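Local structure of Alr3699 protein (Nostoc sp., 4XSP) at residues Asn180-Asn185 / Glu294-Val299; Ser213-Trp218 / Asp249-Leu254; Ile238-Ala243 / Lys268-Arg273. The protein is of undefined function but has the GT-B fold of a glycosyltransferase, with uridine-5'-diphosphate bound in the cleft between its two domains. All coordinates share one frame; numbering follows the deposited sequence.

Contact 1 is buried where the two domains meet, its centre about 7 Å from the centre of the chain. The centres of contacts 2 and 3 lie farther out, about 17 and 16 Å from the chain's centre, and both belong to the six-stranded domain. There they share one neighbourhood: strand 235-240, helix 248-261 and strand 267-271 follow each other in the chain. Contact 2 is buried and its cross-segment contacts are apolar. Contact 3 pairs a buried strand with the partly exposed edge strand through backbone hydrogen bonds and ends in exposed D242 and F272. Contact 1 relies on an arginine, aromatic rings and waters. Contacts 1 and 3 bind the ribose, alpha-phosphate and uracil of UDP; contact 2 only lies near the diphosphate.

Contact 1: Asn180-Asn185 / Glu294-Val299; sequences NGFDIN and EPFGRV. With UDP (uridine-5'-diphosphate), chain D.
R298 reaches across to F182 and G181, passing the ligand on its way. Its CB lies 3.4 Å from UDP O2A and its CG is equally near that oxygen. CD then runs beside O5', and the chain bends at chi3 (65°), which turns NE toward the ribose: NE donates a fairly straight hydrogen bond to UDP O3' at 3.1 Å. Beyond it the edge carbon F182 CE2 sits over the centre of the guanidinium, 3.7 Å from R298 CZ, the planes 27° apart. The two terminal nitrogens work through water. NH1 gives to water 1 at 2.8 Å and NH2 to water 2, and both waters can donate to G181 O, so a backbone carbonyl of the loop that links the two domains may be bridged to the tip. An arginine suits this place because it offers a flat, weakly hydrated face that an aromatic ring can pack on, with N-H groups round its edge. Nearby, N180 places CB off-centre over the F296 ring, 4.2 Å from its centroid, while F182 and F296 meet at CE1, 4.1 Å apart. L23, C24 and D27 of helix 20-29 also touch R298. With G297 as N-cap, the first turn of helix 298-305 offers R298 N to UDP O2A (3.1 Å) and V299 N to O1A (3.2 Å), the helix-start phosphate site of the interdomain cleft in GT-B proteins.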
loop_
_atom_site.group_PDB
_atom_site.type_symbol
_atom_site.label_atom_id
_atom_site.label_comp_id
_atom_site.label_asym_id
_atom_site.label_seq_id
_atom_site.Cartn_x
_atom_site.Cartn_y
_atom_site.Cartn_z
ATOM N N ASN B 180 -10.517 -23.119 -16.938
ATOM C CA ASN B 180 -10.685 -22.202 -18.056
ATOM C C ASN B 180 -11.818 -22.675 -18.967
ATOM O O ASN B 180 -12.000 -23.867 -19.166
ATOM C CB ASN B 180 -9.425 -22.133 -18.912
ATOM C CG ASN B 180 -8.227 -21.475 -18.223
ATOM O OD1 ASN B 180 -8.055 -21.471 -17.003
ATOM N ND2 ASN B 180 -7.357 -20.951 -19.056
ATOM N N GLY B 181 -12.562 -21.744 -19.538
ATOM C CA GLY B 181 -13.667 -22.066 -20.419
ATOM C C GLY B 181 -13.324 -21.764 -21.876
ATOM O O GLY B 181 -12.461 -20.941 -22.157
ATOM N N PHE B 182 -13.950 -22.493 -22.793
ATOM C CA PHE B 182 -13.691 -22.364 -24.245
ATOM C C PHE B 182 -14.976 -22.328 -25.070
ATOM O O PHE B 182 -15.919 -22.997 -24.733
ATOM C CB PHE B 182 -12.801 -23.516 -24.705
ATOM C CG PHE B 182 -11.469 -23.579 -23.972
ATOM C CD1 PHE B 182 -11.361 -24.177 -22.711
ATOM C CD2 PHE B 182 -10.357 -23.023 -24.528
ATOM C CE1 PHE B 182 -10.154 -24.218 -22.046
ATOM C CE2 PHE B 182 -9.137 -23.064 -23.873
ATOM C CZ PHE B 182 -9.027 -23.661 -22.641
ATOM N N ASP B 183 -14.991 -21.564 -26.156
ATOM C CA ASP B 183 -16.103 -21.553 -27.094
ATOM C C ASP B 183 -15.978 -22.795 -27.962
ATOM O O ASP B 183 -15.169 -22.843 -28.902
ATOM C CB ASP B 183 -16.097 -20.274 -27.920
ATOM C CG ASP B 183 -17.222 -20.247 -28.950
ATOM O OD1 ASP B 183 -17.693 -21.306 -29.398
ATOM O OD2 ASP B 183 -17.629 -19.150 -29.319
ATOM N N ILE B 184 -16.742 -23.827 -27.634
ATOM C CA ILE B 184 -16.429 -25.170 -28.193
ATOM C C ILE B 184 -16.505 -25.246 -29.721
ATOM O O ILE B 184 -15.724 -25.942 -30.354
ATOM C CB ILE B 184 -17.229 -26.289 -27.511
ATOM C CG1 ILE B 184 -18.699 -26.204 -27.900
ATOM C CG2 ILE B 184 -17.055 -26.210 -25.992
ATOM C CD1 ILE B 184 -19.634 -27.010 -27.018
ATOM N N ASN B 185 -17.402 -24.479 -30.321
ATOM C CA ASN B 185 -17.603 -24.516 -31.746
ATOM C C ASN B 185 -16.477 -23.882 -32.565
ATOM O O ASN B 185 -16.347 -24.141 -33.763
ATOM C CB ASN B 185 -18.953 -23.885 -32.079
ATOM C CG ASN B 185 -20.110 -24.742 -31.593
ATOM O OD1 ASN B 185 -19.978 -25.926 -31.468
ATOM N ND2 ASN B 185 -21.250 -24.132 -31.361
ATOM N N GLU B 294 2.402 -27.976 -14.947
ATOM C CA GLU B 294 1.551 -26.985 -15.604
ATOM C C GLU B 294 0.306 -26.736 -14.758
ATOM O O GLU B 294 -0.382 -27.693 -14.421
ATOM C CB GLU B 294 1.091 -27.551 -16.944
ATOM C CG GLU B 294 0.496 -26.524 -17.883
ATOM C CD GLU B 294 1.542 -25.931 -18.774
ATOM O OE1 GLU B 294 2.737 -25.934 -18.376
ATOM O OE2 GLU B 294 1.176 -25.488 -19.880
ATOM N N PRO B 295 -0.011 -25.461 -14.440
ATOM C CA PRO B 295 -1.234 -25.170 -13.665
ATOM C C PRO B 295 -2.511 -25.673 -14.371
ATOM O O PRO B 295 -3.336 -26.274 -13.746
ATOM C CB PRO B 295 -1.251 -23.650 -13.568
ATOM C CG PRO B 295 0.095 -23.184 -14.017
ATOM C CD PRO B 295 0.627 -24.236 -14.934
ATOM N N PHE B 296 -2.611 -25.432 -15.673
ATOM C CA PHE B 296 -3.739 -25.828 -16.518
ATOM C C PHE B 296 -3.227 -25.719 -17.948
ATOM O O PHE B 296 -2.902 -24.625 -18.415
ATOM C CB PHE B 296 -4.912 -24.839 -16.350
ATOM C CG PHE B 296 -6.166 -25.217 -17.119
ATOM C CD1 PHE B 296 -6.307 -24.922 -18.456
ATOM C CD2 PHE B 296 -7.225 -25.851 -16.478
ATOM C CE1 PHE B 296 -7.488 -25.263 -19.160
ATOM C CE2 PHE B 296 -8.380 -26.220 -17.175
ATOM C CZ PHE B 296 -8.513 -25.913 -18.511
ATOM N N GLY B 297 -3.108 -26.791 -18.675
ATOM C CA GLY B 297 -2.705 -26.577 -20.094
ATOM C C GLY B 297 -3.868 -26.217 -21.019
ATOM O O GLY B 297 -4.611 -27.091 -21.446
ATOM N N ARG B 298 -4.039 -24.936 -21.335
ATOM C CA ARG B 298 -5.078 -24.537 -22.290
ATOM C C ARG B 298 -5.000 -25.319 -23.594
ATOM O O ARG B 298 -6.011 -25.713 -24.136
ATOM C CB ARG B 298 -4.991 -23.056 -22.592
ATOM C CG ARG B 298 -5.483 -22.172 -21.453
ATOM C CD ARG B 298 -5.337 -20.688 -21.748
ATOM N NE ARG B 298 -6.175 -20.216 -22.862
ATOM C CZ ARG B 298 -7.470 -19.925 -22.802
ATOM N NH1 ARG B 298 -8.172 -20.079 -21.678
ATOM N NH2 ARG B 298 -8.084 -19.463 -23.876
ATOM N N VAL B 299 -3.783 -25.510 -24.102
ATOM C CA VAL B 299 -3.557 -26.207 -25.371
ATOM C C VAL B 299 -3.997 -27.677 -25.342
ATOM O O VAL B 299 -4.384 -28.234 -26.368
ATOM C CB VAL B 299 -2.097 -26.081 -25.879
ATOM C CG1 VAL B 299 -1.835 -24.652 -26.303
ATOM C CG2 VAL B 299 -1.079 -26.566 -24.843
HETATM N N1 UDP D . -1.290 -19.696 -28.304
HETATM C C2 UDP D . -1.529 -18.892 -29.434
HETATM N N3 UDP D . -0.641 -18.854 -30.444
HETATM C C4 UDP D . 0.517 -19.555 -30.378
HETATM C C5 UDP D . 0.797 -20.345 -29.256
HETATM C C6 UDP D . -0.142 -20.400 -28.223
HETATM O O2 UDP D . -2.571 -18.213 -29.546
HETATM O O4 UDP D . 1.320 -19.480 -31.332
HETATM C "C1'" UDP D . -2.277 -19.759 -27.211
HETATM C "C2'" UDP D . -2.895 -21.147 -26.985
HETATM O "O2'" UDP D . -3.950 -21.439 -27.926
HETATM C "C3'" UDP D . -3.391 -21.044 -25.552
HETATM C "C4'" UDP D . -2.362 -20.110 -24.900
HETATM O "O4'" UDP D . -1.724 -19.424 -25.937
HETATM O "O3'" UDP D . -4.720 -20.479 -25.541
HETATM C "C5'" UDP D . -1.257 -20.853 -24.167
HETATM O "O5'" UDP D . -1.868 -21.350 -22.992
HETATM P PA UDP D . -1.255 -22.535 -22.105
HETATM O O1A UDP D . -1.274 -23.798 -22.958
HETATM O O2A UDP D . -2.129 -22.597 -20.877
HETATM O O3A UDP D . 0.282 -22.051 -21.828
HETATM P PB UDP D . 0.849 -21.207 -20.537
HETATM O O1B UDP D . 2.326 -21.440 -20.597
HETATM O O2B UDP D . 0.213 -21.882 -19.340
HETATM O O3B UDP D . 0.417 -19.791 -20.809
HETATM O O HOH W 1 -10.776 -19.023 -21.241
HETATM O O HOH W 2 -11.098 -19.520 -24.472
#

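Contact 2: Ser213-Trp218 / Asp249-Leu254; sequences SRLSPW and DYVKEL. With UDP (uridine-5'-diphosphate), chain D.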
loop_
_atom_site.group_PDB
_atom_site.type_symbol
_atom_site.label_atom_id
_atom_site.label_comp_id
_atom_site.label_asym_id
_atom_site.label_seq_id
_atom_site.Cartn_x
_atom_site.Cartn_y
_atom_site.Cartn_z
ATOM N N SER B 213 2.905 -23.816 -28.073
ATOM C CA SER B 213 3.422 -23.174 -26.874
ATOM C C SER B 213 4.500 -22.177 -27.238
ATOM O O SER B 213 5.244 -22.377 -28.197
ATOM C CB SER B 213 4.005 -24.209 -25.925
ATOM O OG SER B 213 4.604 -23.546 -24.839
ATOM N N ARG B 214 4.581 -21.098 -26.479
ATOM C CA ARG B 214 5.721 -20.220 -26.598
ATOM C C ARG B 214 6.993 -21.036 -26.294
ATOM O O ARG B 214 7.011 -21.924 -25.432
ATOM C CB ARG B 214 5.579 -18.998 -25.684
ATOM C CG ARG B 214 5.612 -19.310 -24.203
ATOM C CD ARG B 214 4.611 -18.448 -23.445
ATOM N NE ARG B 214 4.945 -18.379 -22.024
ATOM C CZ ARG B 214 4.814 -19.376 -21.149
ATOM N NH1 ARG B 214 4.345 -20.567 -21.509
ATOM N NH2 ARG B 214 5.160 -19.173 -19.891
ATOM N N LEU B 215 8.045 -20.735 -27.040
ATOM C CA LEU B 215 9.299 -21.475 -26.933
ATOM C C LEU B 215 10.010 -21.077 -25.626
ATOM O O LEU B 215 10.468 -19.941 -25.435
ATOM C CB LEU B 215 10.181 -21.231 -28.160
ATOM C CG LEU B 215 9.501 -21.468 -29.522
ATOM C CD1 LEU B 215 10.388 -21.017 -30.671
ATOM C CD2 LEU B 215 9.134 -22.934 -29.677
ATOM N N SER B 216 10.063 -22.032 -24.720
ATOM C CA SER B 216 10.671 -21.821 -23.449
ATOM C C SER B 216 11.059 -23.185 -22.912
ATOM O O SER B 216 10.338 -24.148 -23.122
ATOM C CB SER B 216 9.689 -21.121 -22.530
ATOM O OG SER B 216 10.111 -21.226 -21.198
ATOM N N PRO B 217 12.205 -23.270 -22.221
ATOM C CA PRO B 217 12.747 -24.539 -21.724
ATOM C C PRO B 217 11.760 -25.363 -20.905
ATOM O O PRO B 217 11.717 -26.602 -21.026
ATOM C CB PRO B 217 13.919 -24.096 -20.828
ATOM C CG PRO B 217 14.324 -22.765 -21.352
ATOM C CD PRO B 217 13.081 -22.122 -21.888
ATOM N N TRP B 218 10.974 -24.684 -20.073
ATOM C CA TRP B 218 10.023 -25.384 -19.227
ATOM C C TRP B 218 8.824 -25.905 -20.035
ATOM O O TRP B 218 8.091 -26.727 -19.539
ATOM C CB TRP B 218 9.633 -24.538 -18.009
ATOM C CG TRP B 218 8.608 -23.457 -18.236
ATOM C CD1 TRP B 218 8.797 -22.254 -18.855
ATOM C CD2 TRP B 218 7.233 -23.475 -17.804
ATOM N NE1 TRP B 218 7.619 -21.527 -18.856
ATOM C CE2 TRP B 218 6.646 -22.255 -18.215
ATOM C CE3 TRP B 218 6.436 -24.413 -17.120
ATOM C CZ2 TRP B 218 5.296 -21.950 -17.957
ATOM C CZ3 TRP B 218 5.096 -24.105 -16.865
ATOM C CH2 TRP B 218 4.544 -22.884 -17.282
ATOM N N ASP B 249 18.497 -18.080 -26.263
ATOM C CA ASP B 249 19.462 -19.142 -26.048
ATOM C C ASP B 249 18.792 -20.484 -26.274
ATOM O O ASP B 249 19.345 -21.359 -26.957
ATOM C CB ASP B 249 20.047 -19.084 -24.634
ATOM C CG ASP B 249 21.023 -17.930 -24.457
ATOM O OD1 ASP B 249 21.285 -17.217 -25.448
ATOM O OD2 ASP B 249 21.529 -17.731 -23.332
ATOM N N TYR B 250 17.601 -20.640 -25.702
ATOM C CA TYR B 250 16.844 -21.881 -25.846
ATOM C C TYR B 250 16.491 -22.174 -27.308
ATOM O O TYR B 250 16.730 -23.274 -27.808
ATOM C CB TYR B 250 15.579 -21.824 -24.994
ATOM C CG TYR B 250 14.750 -23.072 -25.082
ATOM C CD1 TYR B 250 15.258 -24.285 -24.635
ATOM C CD2 TYR B 250 13.452 -23.046 -25.615
ATOM C CE1 TYR B 250 14.510 -25.443 -24.712
ATOM C CE2 TYR B 250 12.690 -24.202 -25.692
ATOM C CZ TYR B 250 13.228 -25.397 -25.241
ATOM O OH TYR B 250 12.504 -26.551 -25.299
ATOM N N VAL B 251 15.958 -21.174 -27.998
ATOM C CA VAL B 251 15.590 -21.343 -29.385
ATOM C C VAL B 251 16.806 -21.693 -30.211
ATOM O O VAL B 251 16.685 -22.374 -31.241
ATOM C CB VAL B 251 14.957 -20.082 -29.988
ATOM C CG1 VAL B 251 14.394 -20.394 -31.372
ATOM C CG2 VAL B 251 13.861 -19.551 -29.080
ATOM N N LYS B 252 17.971 -21.198 -29.782
ATOM C CA LYS B 252 19.228 -21.546 -30.446
ATOM C C LYS B 252 19.623 -22.994 -30.136
ATOM O O LYS B 252 20.023 -23.722 -31.042
ATOM C CB LYS B 252 20.362 -20.568 -30.095
ATOM C CG LYS B 252 21.687 -20.927 -30.761
ATOM C CD LYS B 252 22.500 -19.710 -31.172
ATOM C CE LYS B 252 23.771 -20.141 -31.899
ATOM N NZ LYS B 252 24.223 -19.164 -32.928
ATOM N N GLU B 253 19.487 -23.410 -28.879
ATOM C CA GLU B 253 19.709 -24.816 -28.527
ATOM C C GLU B 253 18.850 -25.797 -29.326
ATOM O O GLU B 253 19.302 -26.906 -29.623
ATOM C CB GLU B 253 19.481 -25.042 -27.049
ATOM C CG GLU B 253 20.534 -24.363 -26.205
ATOM C CD GLU B 253 20.161 -24.335 -24.754
ATOM O OE1 GLU B 253 20.363 -23.284 -24.109
ATOM O OE2 GLU B 253 19.646 -25.363 -24.274
ATOM N N LEU B 254 17.624 -25.390 -29.673
ATOM C CA LEU B 254 16.709 -26.278 -30.392
ATOM C C LEU B 254 17.224 -26.473 -31.791
ATOM O O LEU B 254 17.348 -27.597 -32.265
ATOM C CB LEU B 254 15.291 -25.693 -30.484
ATOM C CG LEU B 254 14.528 -25.424 -29.196
ATOM C CD1 LEU B 254 13.151 -24.862 -29.518
ATOM C CD2 LEU B 254 14.425 -26.693 -28.365
HETATM N N1 UDP D . -1.290 -19.696 -28.304
HETATM C C2 UDP D . -1.529 -18.892 -29.434
HETATM N N3 UDP D . -0.641 -18.854 -30.444
HETATM C C4 UDP D . 0.517 -19.555 -30.378
HETATM C C5 UDP D . 0.797 -20.345 -29.256
HETATM C C6 UDP D . -0.142 -20.400 -28.223
HETATM O O2 UDP D . -2.571 -18.213 -29.546
HETATM O O4 UDP D . 1.320 -19.480 -31.332
HETATM C "C1'" UDP D . -2.277 -19.759 -27.211
HETATM C "C2'" UDP D . -2.895 -21.147 -26.985
HETATM O "O2'" UDP D . -3.950 -21.439 -27.926
HETATM C "C3'" UDP D . -3.391 -21.044 -25.552
HETATM C "C4'" UDP D . -2.362 -20.110 -24.900
HETATM O "O4'" UDP D . -1.724 -19.424 -25.937
HETATM O "O3'" UDP D . -4.720 -20.479 -25.541
HETATM C "C5'" UDP D . -1.257 -20.853 -24.167
HETATM O "O5'" UDP D . -1.868 -21.350 -22.992
HETATM P PA UDP D . -1.255 -22.535 -22.105
HETATM O O1A UDP D . -1.274 -23.798 -22.958
HETATM O O2A UDP D . -2.129 -22.597 -20.877
HETATM O O3A UDP D . 0.282 -22.051 -21.828
HETATM P PB UDP D . 0.849 -21.207 -20.537
HETATM O O1B UDP D . 2.326 -21.440 -20.597
HETATM O O2B UDP D . 0.213 -21.882 -19.340
HETATM O O3B UDP D . 0.417 -19.791 -20.809
#
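Y250 lies flat against P217, and with L215 these residues bury most of the surface in this contact. With CG anti to the backbone N (chi1 -180°), the phenol ring leaves its helix toward the loop and slides along the proline. P217 CA stands 3.7 Å from the ring centroid, 15° off the normal, a CH-pi contact over the face, and P217 CD touches Y250 CG at 3.7 Å. A proline is apt here: the C-H groups of CA and CD, next to the amide nitrogen, are somewhat polarised and suit an aromatic face. As the first residue of a 3-10 turn it also has no N-H to satisfy. S216 adds its carbonyl carbon, 3.4 Å from Y250 CE2, while L254 of the same helix packs against the opposite face, so the ring is held from both sides. The hydroxyl is hydrogen-bonded to H222, which fixes the far end of the ring. L215 extends the contact along the helix: CD1 meets V251 CG2 at 4.1 Å, the two side chains crossing at about a right angle, and CD2 approaches L254 CD1 at 4.5 Å. F269 touches both leucines. On the far side of the loop R214 lies beside the UDP diphosphate, its exact position doubtful. The contact thus fastens the loop after strand 207-212 to helix 248-261, as in the Rossmann-like half of a GT-B protein.

Contact 3: Ile238-Ala243 / Lys268-Arg273; sequences ILVGDA and KFLGFR. With UDP (uridine-5'-diphosphate), chain D.
Two neighbouring parallel strands of a beta-alpha-beta crossover, 235-240 and 267-271 with helix 248-261 between them, carry this contact, which ends in the turns that hold the uracil of UDP. L239 N donates to K268 O at 2.7 Å, almost straight at 174°, and L270 N donates to L239 O at 2.9 Å. Regular pairing then gives way. G241 N bonds to G271 O at 3.0 Å, but the donor sits well above the carbonyl plane, 71° out of it. Water 3 enters between the strands: it bridges G271 N, from which it accepts at 2.6 Å, and G241 O, which do not bond each other, and gives L239 O a second donor. Both glycines suit the turns: G271 has a positive phi, and the backbone angles of G241 are ones that only glycine takes up without strain against the preceding carbonyl. Hydrophobic side chains complete the pairing. On one face of the sheet, L239 CD1 rests over the F269 ring, 3.8 Å from its centroid; on the other, I238 CG2 meets L270 CD1 at 3.5 Å, while V240 CG1 packs against R273 CB. F272, with CG anti to its N (chi1 -176°), places its ring against the uracil, with UDP N3 over one ring face, and its CB borders the D242 carboxylate. R273 turns its guanidinium elsewhere, to a salt bridge with D275, and uses its backbone for the base: R273 N donates to UDP O4 at 3.1 Å and UDP N3 donates to R273 O at 2.7 Å. A backbone donor and acceptor side by side match the acceptor and N-H edge of uracil, consistent with recognition of that base by main-chain groups.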
loop_
_atom_site.group_PDB
_atom_site.type_symbol
_atom_site.label_atom_id
_atom_site.label_comp_id
_atom_site.label_asym_id
_atom_site.label_seq_id
_atom_site.Cartn_x
_atom_site.Cartn_y
_atom_site.Cartn_z
ATOM N N ILE B 238 5.433 -29.705 -35.756
ATOM C CA ILE B 238 5.214 -28.307 -35.964
ATOM C C ILE B 238 5.251 -27.658 -34.607
ATOM O O ILE B 238 4.558 -28.112 -33.681
ATOM C CB ILE B 238 3.888 -28.075 -36.672
ATOM C CG1 ILE B 238 3.942 -28.816 -38.007
ATOM C CG2 ILE B 238 3.689 -26.588 -36.911
ATOM C CD1 ILE B 238 2.661 -28.778 -38.788
ATOM N N LEU B 239 6.112 -26.637 -34.486
ATOM C CA LEU B 239 6.253 -25.853 -33.267
ATOM C C LEU B 239 5.561 -24.566 -33.551
ATOM O O LEU B 239 5.989 -23.795 -34.426
ATOM C CB LEU B 239 7.715 -25.579 -32.917
ATOM C CG LEU B 239 8.557 -26.852 -32.814
ATOM C CD1 LEU B 239 9.947 -26.558 -32.249
ATOM C CD2 LEU B 239 7.844 -27.911 -31.982
ATOM N N VAL B 240 4.449 -24.363 -32.855
ATOM C CA VAL B 240 3.665 -23.171 -33.028
ATOM C C VAL B 240 3.812 -22.338 -31.769
ATOM O O VAL B 240 3.611 -22.848 -30.658
ATOM C CB VAL B 240 2.209 -23.520 -33.258
ATOM C CG1 VAL B 240 1.398 -22.255 -33.436
ATOM C CG2 VAL B 240 2.097 -24.434 -34.486
ATOM N N GLY B 241 4.156 -21.066 -31.962
ATOM C CA GLY B 241 4.485 -20.165 -30.864
ATOM C C GLY B 241 5.749 -19.378 -31.182
ATOM O O GLY B 241 6.605 -19.830 -31.948
ATOM N N ASP B 242 5.857 -18.193 -30.603
ATOM C CA ASP B 242 7.063 -17.371 -30.758
ATOM C C ASP B 242 7.932 -17.482 -29.514
ATOM O O ASP B 242 7.539 -18.077 -28.503
ATOM C CB ASP B 242 6.722 -15.906 -31.104
ATOM C CG ASP B 242 5.806 -15.253 -30.088
ATOM O OD1 ASP B 242 5.547 -15.870 -29.033
ATOM O OD2 ASP B 242 5.351 -14.119 -30.352
ATOM N N ALA B 243 9.135 -16.941 -29.613
ATOM C CA ALA B 243 10.118 -17.050 -28.545
ATOM C C ALA B 243 9.890 -15.958 -27.508
ATOM O O ALA B 243 9.699 -14.772 -27.838
ATOM C CB ALA B 243 11.526 -16.972 -29.116
ATOM N N LYS B 268 8.920 -27.813 -38.200
ATOM C CA LYS B 268 8.585 -26.448 -38.652
ATOM C C LYS B 268 8.379 -25.512 -37.484
ATOM O O LYS B 268 7.639 -25.836 -36.581
ATOM C CB LYS B 268 7.266 -26.424 -39.423
ATOM C CG LYS B 268 7.387 -26.936 -40.819
ATOM C CD LYS B 268 6.011 -27.196 -41.392
ATOM C CE LYS B 268 6.127 -28.150 -42.551
ATOM N NZ LYS B 268 6.708 -27.445 -43.708
ATOM N N PHE B 269 8.980 -24.332 -37.540
ATOM C CA PHE B 269 8.753 -23.291 -36.551
ATOM C C PHE B 269 7.851 -22.318 -37.237
ATOM O O PHE B 269 8.299 -21.511 -38.059
ATOM C CB PHE B 269 10.064 -22.588 -36.176
ATOM C CG PHE B 269 10.995 -23.441 -35.360
ATOM C CD1 PHE B 269 11.696 -24.486 -35.948
ATOM C CD2 PHE B 269 11.153 -23.209 -34.002
ATOM C CE1 PHE B 269 12.547 -25.276 -35.198
ATOM C CE2 PHE B 269 12.013 -23.996 -33.246
ATOM C CZ PHE B 269 12.699 -25.036 -33.842
ATOM N N LEU B 270 6.569 -22.376 -36.913
ATOM C CA LEU B 270 5.610 -21.491 -37.560
ATOM C C LEU B 270 5.607 -20.120 -36.929
ATOM O O LEU B 270 5.034 -19.168 -37.482
ATOM C CB LEU B 270 4.220 -22.117 -37.520
ATOM C CG LEU B 270 4.003 -23.306 -38.465
ATOM C CD1 LEU B 270 2.531 -23.682 -38.508
ATOM C CD2 LEU B 270 4.474 -22.991 -39.862
ATOM N N GLY B 271 6.233 -19.998 -35.767
ATOM C CA GLY B 271 6.152 -18.742 -35.019
ATOM C C GLY B 271 4.741 -18.554 -34.490
ATOM O O GLY B 271 3.933 -19.477 -34.517
ATOM N N PHE B 272 4.431 -17.354 -34.032
ATOM C CA PHE B 272 3.145 -17.119 -33.427
ATOM C C PHE B 272 2.054 -17.256 -34.444
ATOM O O PHE B 272 2.181 -16.773 -35.573
ATOM C CB PHE B 272 3.037 -15.737 -32.806
ATOM C CG PHE B 272 1.736 -15.518 -32.085
ATOM C CD1 PHE B 272 1.594 -15.905 -30.747
ATOM C CD2 PHE B 272 0.636 -14.984 -32.752
ATOM C CE1 PHE B 272 0.399 -15.724 -30.086
ATOM C CE2 PHE B 272 -0.570 -14.809 -32.093
ATOM C CZ PHE B 272 -0.685 -15.179 -30.759
ATOM N N ARG B 273 0.977 -17.913 -34.018
ATOM C CA ARG B 273 -0.195 -18.134 -34.847
ATOM C C ARG B 273 -1.469 -17.878 -34.039
ATOM O O ARG B 273 -1.552 -18.244 -32.863
ATOM C CB ARG B 273 -0.158 -19.568 -35.354
ATOM C CG ARG B 273 0.779 -19.769 -36.545
ATOM C CD ARG B 273 0.141 -19.200 -37.796
ATOM N NE ARG B 273 0.770 -19.678 -38.995
ATOM C CZ ARG B 273 0.191 -20.387 -39.955
ATOM N NH1 ARG B 273 -1.089 -20.732 -39.903
ATOM N NH2 ARG B 273 0.928 -20.739 -40.994
HETATM N N1 UDP D . -1.290 -19.696 -28.304
HETATM C C2 UDP D . -1.529 -18.892 -29.434
HETATM N N3 UDP D . -0.641 -18.854 -30.444
HETATM C C4 UDP D . 0.517 -19.555 -30.378
HETATM C C5 UDP D . 0.797 -20.345 -29.256
HETATM C C6 UDP D . -0.142 -20.400 -28.223
HETATM O O2 UDP D . -2.571 -18.213 -29.546
HETATM O O4 UDP D . 1.320 -19.480 -31.332
HETATM C "C1'" UDP D . -2.277 -19.759 -27.211
HETATM C "C2'" UDP D . -2.895 -21.147 -26.985
HETATM O "O2'" UDP D . -3.950 -21.439 -27.926
HETATM C "C3'" UDP D . -3.391 -21.044 -25.552
HETATM C "C4'" UDP D . -2.362 -20.110 -24.900
HETATM O "O4'" UDP D . -1.724 -19.424 -25.937
HETATM O "O3'" UDP D . -4.720 -20.479 -25.541
HETATM C "C5'" UDP D . -1.257 -20.853 -24.167
HETATM O "O5'" UDP D . -1.868 -21.350 -22.992
HETATM P PA UDP D . -1.255 -22.535 -22.105
HETATM O O1A UDP D . -1.274 -23.798 -22.958
HETATM O O2A UDP D . -2.129 -22.597 -20.877
HETATM O O3A UDP D . 0.282 -22.051 -21.828
HETATM P PB UDP D . 0.849 -21.207 -20.537
HETATM O O1B UDP D . 2.326 -21.440 -20.597
HETATM O O2B UDP D . 0.213 -21.882 -19.340
HETATM O O3B UDP D . 0.417 -19.791 -20.809
HETATM O O HOH W 3 7.462 -21.429 -33.911
#